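Local coordinates for agmatine N-acetyltransferase (Drosophila melanogaster, PDB 7CIW), which catalyses transfer of an acetyl group from acetyl-coenzyme A to the primary amine of agmatine, yielding N-acetylagmatine and coenzyme A, at the coenzyme A and N-(4-carbamimidamidobutyl)ethanamide site. Coordinates in Å, arbitrary orientation; residue numbers count along the deposited sequence, not the author numbering.

The coenzyme A and N-(4-carbamimidamidobutyl)ethanamide site. Residues 29-30, 33-34, 49, 100, 103, 129-133, 137-141, 143, 165, 167-168, 170-171, 177. With COA (coenzyme A), chain B; G0R (N-(4-carbamimidamidobutyl)ethanamide), chain C.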
loop_
_atom_site.group_PDB
_atom_site.type_symbol
_atom_site.label_atom_id
_atom_site.label_comp_id
_atom_site.label_asym_id
_atom_site.label_seq_id
_atom_site.Cartn_x
_atom_site.Cartn_y
_atom_site.Cartn_z
ATOM N N HIS A 29 1.700 11.651 7.625
ATOM C CA HIS A 29 1.232 10.601 8.516
ATOM C C HIS A 29 1.336 9.193 7.952
ATOM O O HIS A 29 1.022 8.236 8.667
ATOM C CB HIS A 29 -0.224 10.869 8.927
ATOM C CG HIS A 29 -0.395 12.132 9.707
ATOM N ND1 HIS A 29 0.344 12.411 10.836
ATOM C CD2 HIS A 29 -1.199 13.203 9.508
ATOM C CE1 HIS A 29 -0.005 13.597 11.306
ATOM N NE2 HIS A 29 -0.940 14.097 10.518
ATOM N N TYR A 30 1.751 9.036 6.701
ATOM C CA TYR A 30 1.984 7.717 6.132
ATOM C C TYR A 30 3.473 7.448 5.986
ATOM O O TYR A 30 4.016 6.553 6.640
ATOM C CB TYR A 30 1.290 7.591 4.770
ATOM C CG TYR A 30 1.653 6.327 4.028
ATOM C CD1 TYR A 30 1.145 5.091 4.431
ATOM C CD2 TYR A 30 2.500 6.364 2.923
ATOM C CE1 TYR A 30 1.479 3.928 3.761
ATOM C CE2 TYR A 30 2.839 5.200 2.245
ATOM C CZ TYR A 30 2.323 3.989 2.671
ATOM O OH TYR A 30 2.655 2.839 1.994
ATOM N N GLU A 33 6.225 6.883 9.028
ATOM C CA GLU A 33 6.118 5.678 9.845
ATOM C C GLU A 33 5.993 4.391 9.039
ATOM O O GLU A 33 6.131 3.305 9.618
ATOM C CB GLU A 33 4.919 5.788 10.795
ATOM C CG GLU A 33 4.962 7.009 11.691
ATOM C CD GLU A 33 3.640 7.263 12.378
ATOM O OE1 GLU A 33 3.289 6.475 13.284
ATOM O OE2 GLU A 33 2.951 8.240 12.002
ATOM N N GLU A 34 5.750 4.470 7.740
ATOM C CA GLU A 34 5.692 3.260 6.933
ATOM C C GLU A 34 7.049 2.559 6.974
ATOM O O GLU A 34 8.081 3.200 6.721
ATOM C CB GLU A 34 5.294 3.600 5.502
ATOM C CG GLU A 34 4.935 2.379 4.674
ATOM C CD GLU A 34 6.165 1.689 4.151
ATOM O OE1 GLU A 34 7.041 2.392 3.612
ATOM O OE2 GLU A 34 6.273 0.450 4.302
ATOM N N ASP A 49 8.728 7.816 -6.189
ATOM C CA ASP A 49 7.904 7.130 -5.195
ATOM C C ASP A 49 6.543 7.802 -5.069
ATOM O O ASP A 49 5.492 7.168 -5.251
ATOM C CB ASP A 49 8.666 7.136 -3.863
ATOM C CG ASP A 49 7.984 6.341 -2.745
ATOM O OD1 ASP A 49 6.749 6.147 -2.761
ATOM O OD2 ASP A 49 8.718 5.944 -1.809
ATOM N N TRP A 100 13.925 5.007 -3.649
ATOM C CA TRP A 100 12.846 4.317 -4.347
ATOM C C TRP A 100 13.330 2.993 -4.922
ATOM O O TRP A 100 12.609 1.990 -4.878
ATOM C CB TRP A 100 12.289 5.232 -5.439
ATOM C CG TRP A 100 11.114 4.741 -6.241
ATOM C CD1 TRP A 100 10.964 4.840 -7.590
ATOM C CD2 TRP A 100 9.911 4.126 -5.753
ATOM N NE1 TRP A 100 9.754 4.325 -7.982
ATOM C CE2 TRP A 100 9.086 3.877 -6.873
ATOM C CE3 TRP A 100 9.449 3.763 -4.487
ATOM C CZ2 TRP A 100 7.841 3.267 -6.764
ATOM C CZ3 TRP A 100 8.220 3.167 -4.383
ATOM C CH2 TRP A 100 7.420 2.925 -5.512
ATOM N N ILE A 103 13.347 0.451 -2.134
ATOM C CA ILE A 103 11.980 0.069 -1.797
ATOM C C ILE A 103 11.396 -0.815 -2.897
ATOM O O ILE A 103 10.795 -1.864 -2.629
ATOM C CB ILE A 103 11.132 1.334 -1.551
ATOM C CG1 ILE A 103 11.668 2.094 -0.325
ATOM C CG2 ILE A 103 9.643 0.999 -1.430
ATOM C CD1 ILE A 103 10.937 3.392 -0.003
ATOM N N HIS A 129 -1.610 -0.225 -2.429
ATOM C CA HIS A 129 -0.246 0.287 -2.405
ATOM C C HIS A 129 0.079 1.122 -1.173
ATOM O O HIS A 129 1.255 1.226 -0.813
ATOM C CB HIS A 129 0.023 1.130 -3.663
ATOM C CG HIS A 129 0.028 0.329 -4.926
ATOM N ND1 HIS A 129 1.015 -0.586 -5.217
ATOM C CD2 HIS A 129 -0.843 0.290 -5.964
ATOM C CE1 HIS A 129 0.759 -1.144 -6.387
ATOM N NE2 HIS A 129 -0.371 -0.643 -6.854
ATOM N N ALA A 130 -0.916 1.721 -0.527
ATOM C CA ALA A 130 -0.631 2.540 0.649
ATOM C C ALA A 130 -1.882 2.660 1.501
ATOM O O ALA A 130 -2.987 2.747 0.970
ATOM C CB ALA A 130 -0.141 3.931 0.235
ATOM N N LEU A 131 -1.696 2.622 2.820
ATOM C CA LEU A 131 -2.771 2.805 3.794
ATOM C C LEU A 131 -2.201 3.567 4.976
ATOM O O LEU A 131 -1.223 3.114 5.573
ATOM C CB LEU A 131 -3.324 1.454 4.242
ATOM C CG LEU A 131 -4.480 1.551 5.230
ATOM C CD1 LEU A 131 -5.724 2.053 4.530
ATOM C CD2 LEU A 131 -4.717 0.184 5.862
ATOM N N GLY A 132 -2.805 4.704 5.327
ATOM C CA GLY A 132 -2.336 5.478 6.470
ATOM C C GLY A 132 -3.483 6.175 7.164
ATOM O O GLY A 132 -4.474 6.553 6.532
ATOM N N VAL A 133 -3.355 6.326 8.485
ATOM C CA VAL A 133 -4.343 6.988 9.332
ATOM C C VAL A 133 -3.608 7.993 10.214
ATOM O O VAL A 133 -2.548 7.672 10.761
ATOM C CB VAL A 133 -5.123 5.980 10.202
ATOM C CG1 VAL A 133 -6.068 6.707 11.144
ATOM C CG2 VAL A 133 -5.928 5.021 9.328
ATOM N N LEU A 137 -6.407 9.722 14.984
ATOM C CA LEU A 137 -7.608 8.959 14.668
ATOM C C LEU A 137 -7.351 7.457 14.641
ATOM O O LEU A 137 -8.215 6.701 14.192
ATOM C CB LEU A 137 -8.187 9.414 13.326
ATOM C CG LEU A 137 -9.028 10.693 13.189
ATOM C CD1 LEU A 137 -10.278 10.616 14.052
ATOM C CD2 LEU A 137 -8.226 11.945 13.510
ATOM N N ARG A 138 -6.182 7.004 15.089
ATOM C CA ARG A 138 -5.881 5.581 15.042
ATOM C C ARG A 138 -6.633 4.835 16.135
ATOM O O ARG A 138 -6.937 5.381 17.197
ATOM C CB ARG A 138 -4.374 5.339 15.158
ATOM C CG ARG A 138 -3.626 5.734 13.884
ATOM C CD ARG A 138 -2.132 5.520 13.958
ATOM N NE ARG A 138 -1.477 6.137 12.805
ATOM C CZ ARG A 138 -0.181 6.418 12.735
ATOM N NH1 ARG A 138 0.626 6.119 13.751
ATOM N NH2 ARG A 138 0.310 6.996 11.644
ATOM N N GLY A 139 -6.953 3.575 15.855
ATOM C CA GLY A 139 -7.733 2.778 16.781
ATOM C C GLY A 139 -9.228 2.953 16.657
ATOM O O GLY A 139 -9.970 2.501 17.541
ATOM N N ARG A 140 -9.695 3.596 15.587
ATOM C CA ARG A 140 -11.115 3.805 15.340
ATOM C C ARG A 140 -11.567 3.093 14.069
ATOM O O ARG A 140 -12.588 3.468 13.484
ATOM C CB ARG A 140 -11.444 5.298 15.253
ATOM C CG ARG A 140 -10.725 6.192 16.261
ATOM C CD ARG A 140 -10.897 5.701 17.690
ATOM N NE ARG A 140 -11.913 6.449 18.426
ATOM C CZ ARG A 140 -12.390 6.081 19.610
ATOM N NH1 ARG A 140 -11.942 4.975 20.191
ATOM N NH2 ARG A 140 -13.314 6.816 20.215
ATOM N N ASN A 141 -10.798 2.096 13.624
ATOM C CA ASN A 141 -11.105 1.281 12.442
ATOM C C ASN A 141 -11.267 2.125 11.172
ATOM O O ASN A 141 -11.995 1.751 10.252
ATOM C CB ASN A 141 -12.345 0.409 12.672
ATOM C CG ASN A 141 -12.493 -0.684 11.627
ATOM O OD1 ASN A 141 -11.596 -1.508 11.436
ATOM N ND2 ASN A 141 -13.623 -0.682 10.932
ATOM N N GLY A 143 -8.740 2.538 9.137
ATOM C CA GLY A 143 -8.032 1.704 8.179
ATOM C C GLY A 143 -8.930 0.621 7.617
ATOM O O GLY A 143 -9.004 0.419 6.404
ATOM N N ASP A 165 0.604 -5.709 0.697
ATOM C CA ASP A 165 1.866 -6.038 1.366
ATOM C C ASP A 165 1.908 -5.307 2.700
ATOM O O ASP A 165 2.234 -4.122 2.759
ATOM C CB ASP A 165 3.074 -5.640 0.519
ATOM C CG ASP A 165 3.092 -6.305 -0.845
ATOM O OD1 ASP A 165 2.683 -7.480 -0.949
ATOM O OD2 ASP A 165 3.532 -5.647 -1.815
ATOM N N THR A 167 3.765 -4.275 5.276
ATOM C CA THR A 167 5.096 -4.018 5.797
ATOM C C THR A 167 5.062 -3.716 7.290
ATOM O O THR A 167 6.087 -3.853 7.966
ATOM C CB THR A 167 5.715 -2.857 5.019
ATOM O OG1 THR A 167 4.873 -1.709 5.154
ATOM C CG2 THR A 167 5.813 -3.212 3.538
ATOM N N SER A 168 3.900 -3.333 7.811
ATOM C CA SER A 168 3.689 -2.976 9.205
ATOM C C SER A 168 2.827 -4.039 9.877
ATOM O O SER A 168 1.826 -4.479 9.304
ATOM C CB SER A 168 2.993 -1.613 9.291
ATOM O OG SER A 168 2.380 -1.418 10.551
ATOM N N TYR A 170 0.882 -3.619 12.332
ATOM C CA TYR A 170 -0.452 -3.088 12.615
ATOM C C TYR A 170 -1.378 -3.279 11.422
ATOM O O TYR A 170 -2.581 -3.532 11.585
ATOM C CB TYR A 170 -0.358 -1.614 13.001
ATOM C CG TYR A 170 0.622 -1.396 14.119
ATOM C CD1 TYR A 170 0.432 -2.013 15.350
ATOM C CD2 TYR A 170 1.741 -0.598 13.950
ATOM C CE1 TYR A 170 1.319 -1.843 16.376
ATOM C CE2 TYR A 170 2.644 -0.420 14.985
ATOM C CZ TYR A 170 2.423 -1.052 16.192
ATOM O OH TYR A 170 3.310 -0.887 17.234
ATOM N N ALA A 171 -0.845 -3.144 10.212
ATOM C CA ALA A 171 -1.672 -3.400 9.041
ATOM C C ALA A 171 -1.965 -4.887 8.909
ATOM O O ALA A 171 -3.081 -5.274 8.555
ATOM C CB ALA A 171 -0.997 -2.859 7.784
ATOM N N ARG A 177 -8.159 -9.116 10.986
ATOM C CA ARG A 177 -9.489 -8.851 11.515
ATOM C C ARG A 177 -10.522 -8.762 10.399
ATOM O O ARG A 177 -11.686 -9.130 10.595
ATOM C CB ARG A 177 -9.438 -7.562 12.348
ATOM C CG ARG A 177 -10.699 -6.743 12.424
ATOM C CD ARG A 177 -10.569 -5.729 13.546
ATOM N NE ARG A 177 -10.319 -4.367 13.071
ATOM C CZ ARG A 177 -9.234 -3.647 13.358
ATOM N NH1 ARG A 177 -8.267 -4.149 14.118
ATOM N NH2 ARG A 177 -9.118 -2.414 12.887
HETATM N N1A COA B . 1.378 2.384 16.331
HETATM C C2A COA B . 0.966 1.926 17.545
HETATM N N3A COA B . -0.287 1.378 17.695
HETATM C C4A COA B . -1.119 1.292 16.645
HETATM C C5A COA B . -0.710 1.749 15.451
HETATM C C6A COA B . 0.550 2.292 15.305
HETATM N N6A COA B . 1.425 2.908 14.225
HETATM N N7A COA B . -1.698 1.565 14.539
HETATM C C8A COA B . -2.735 0.991 15.164
HETATM N N9A COA B . -2.375 0.818 16.445
HETATM C C1B COA B . -2.997 0.346 17.537
HETATM C C2B COA B . -4.243 1.240 17.755
HETATM O O2B COA B . -3.917 2.484 18.490
HETATM C C3B COA B . -5.148 0.450 18.366
HETATM O O3B COA B . -4.869 0.172 19.764
HETATM P P3B COA B . -5.495 1.059 21.025
HETATM O O7A COA B . -6.856 1.615 20.653
HETATM O O8A COA B . -5.534 0.197 22.290
HETATM O O9A COA B . -4.510 2.200 21.233
HETATM C C4B COA B . -4.920 -1.008 17.666
HETATM O O4B COA B . -3.662 -1.043 17.245
HETATM C C5B COA B . -5.905 -1.260 16.550
HETATM O O5B COA B . -6.007 -0.064 15.787
HETATM P P1A COA B . -6.583 -0.096 14.213
HETATM O O1A COA B . -6.615 -1.502 13.608
HETATM O O2A COA B . -7.933 0.605 14.165
HETATM O O3A COA B . -5.460 0.754 13.373
HETATM P P2A COA B . -5.731 1.989 12.325
HETATM O O4A COA B . -6.236 3.194 13.061
HETATM O O5A COA B . -6.649 1.523 11.218
HETATM O O6A COA B . -4.198 2.260 11.793
HETATM C CBP COA B . -2.520 1.878 10.243
HETATM C CCP COA B . -3.518 1.225 11.163
HETATM C CDP COA B . -3.321 2.545 9.073
HETATM C CEP COA B . -1.555 0.824 9.679
HETATM C CAP COA B . -1.719 2.892 11.057
HETATM O OAP COA B . -0.926 2.195 11.987
HETATM C C9P COA B . -0.781 3.776 10.212
HETATM O O9P COA B . -1.173 4.698 9.564
HETATM N N8P COA B . 0.639 3.487 10.249
HETATM C C7P COA B . 1.620 4.316 9.525
HETATM C C6P COA B . 1.705 4.034 7.964
HETATM C C5P COA B . 1.823 2.539 7.803
HETATM O O5P COA B . 2.683 1.901 8.351
HETATM N N4P COA B . 0.804 1.908 6.915
HETATM C C3P COA B . 0.709 0.479 6.667
HETATM C C2P COA B . 1.896 -0.078 5.880
HETATM S S1P COA B . 1.328 -1.776 5.557
HETATM C C10 G0R C . 6.180 3.279 -0.907
HETATM N N12 G0R C . 7.218 3.857 -0.062
HETATM C C1 G0R C . -0.523 -0.846 2.287
HETATM C C2 G0R C . 0.893 -0.289 2.417
HETATM C C5 G0R C . 3.380 -0.609 2.095
HETATM C C6 G0R C . 3.915 -0.178 0.727
HETATM C C7 G0R C . 5.411 0.152 0.754
HETATM C C8 G0R C . 5.768 1.644 0.737
HETATM N N4 G0R C . 2.015 -1.100 1.992
HETATM N N9 G0R C . 5.525 2.270 -0.544
HETATM N N11 G0R C . 5.883 3.869 -2.188
HETATM O O3 G0R C . 1.066 0.802 2.850
HETATM O O HOH W 1 1.089 -2.915 -0.098
HETATM O O HOH W 2 2.585 1.269 10.912
HETATM O O HOH W 3 -8.642 4.381 12.926
#
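Acetylagmatine (G0R) and coenzyme A (COA), the two reaction products, meet end to end in a GNAT active site, G0R almost wholly buried by protein. Specificity for agmatine is probably read at its guanidinium end, where Asp49 answers with both carboxylate oxygens. Its CG is anti to the backbone N (chi1 -175°); OD2 takes G0R N12 on its syn lone pair, whereas G0R N11 approaches OD1 at 2.5 Å from above the carboxylate plane, so the pairing is twisted rather than coplanar. Trp100 brings ring atom CZ3 to 3.3 Å from G0R N11, and Ile103 CD1 lies beside G0R N12. Along the butyl chain, Glu34, bent at chi2 (-81°), lays its carboxylate against G0R C7 and C8, while Thr167 OG1 donates to the anti lone pair of OE2 and holds that group in place. At the acetyl end, carbonyl G0R O3 sits at the edge of the Tyr30 ring, in its plane, and accepts from OH at 2.7 Å. Amide G0R N4 also contacts water 1, which is bound to Asp165 N. Engineered Ala171, a serine in the natural enzyme, places CB 3.4 Å from thiol COA S1P.

Coenzyme A is held along its length, at pantetheine, pyrophosphate and adenine. Leu131 O accepts COA N4P at 2.7 Å, nearly along the C=O axis, and Val133 N donates to COA O9P. Arg138, extended from CG to NE, lays one guanidinium face over COA C9P while NH1 and NH2 clasp Glu33 OE1 and OE2 and NE reaches Val133 O. An alanine here would probably loosen this pantetheine cover and leave Glu33 without its clamp. In the GNAT pyrophosphate-binding loop, Gly139 N donates to COA O4A at 2.9 Å and Asn141 N to COA O2A; Arg177 converges NH1 and NH2 in plane on COA O1A, with Asn141 OD1 steadying NH2. Tyr170 stacks on both adenine rings, planes 12° apart, centred more closely on the six-membered one (centroids 3.6 Å).

Pantetheine follows strand 125-133, pyrophosphate sits at loop 138-141 and the start of helix 142-156, and adenine lies on Tyr170 of helix 169-177; helices 47-54 and 99-114 close the guanidinium end.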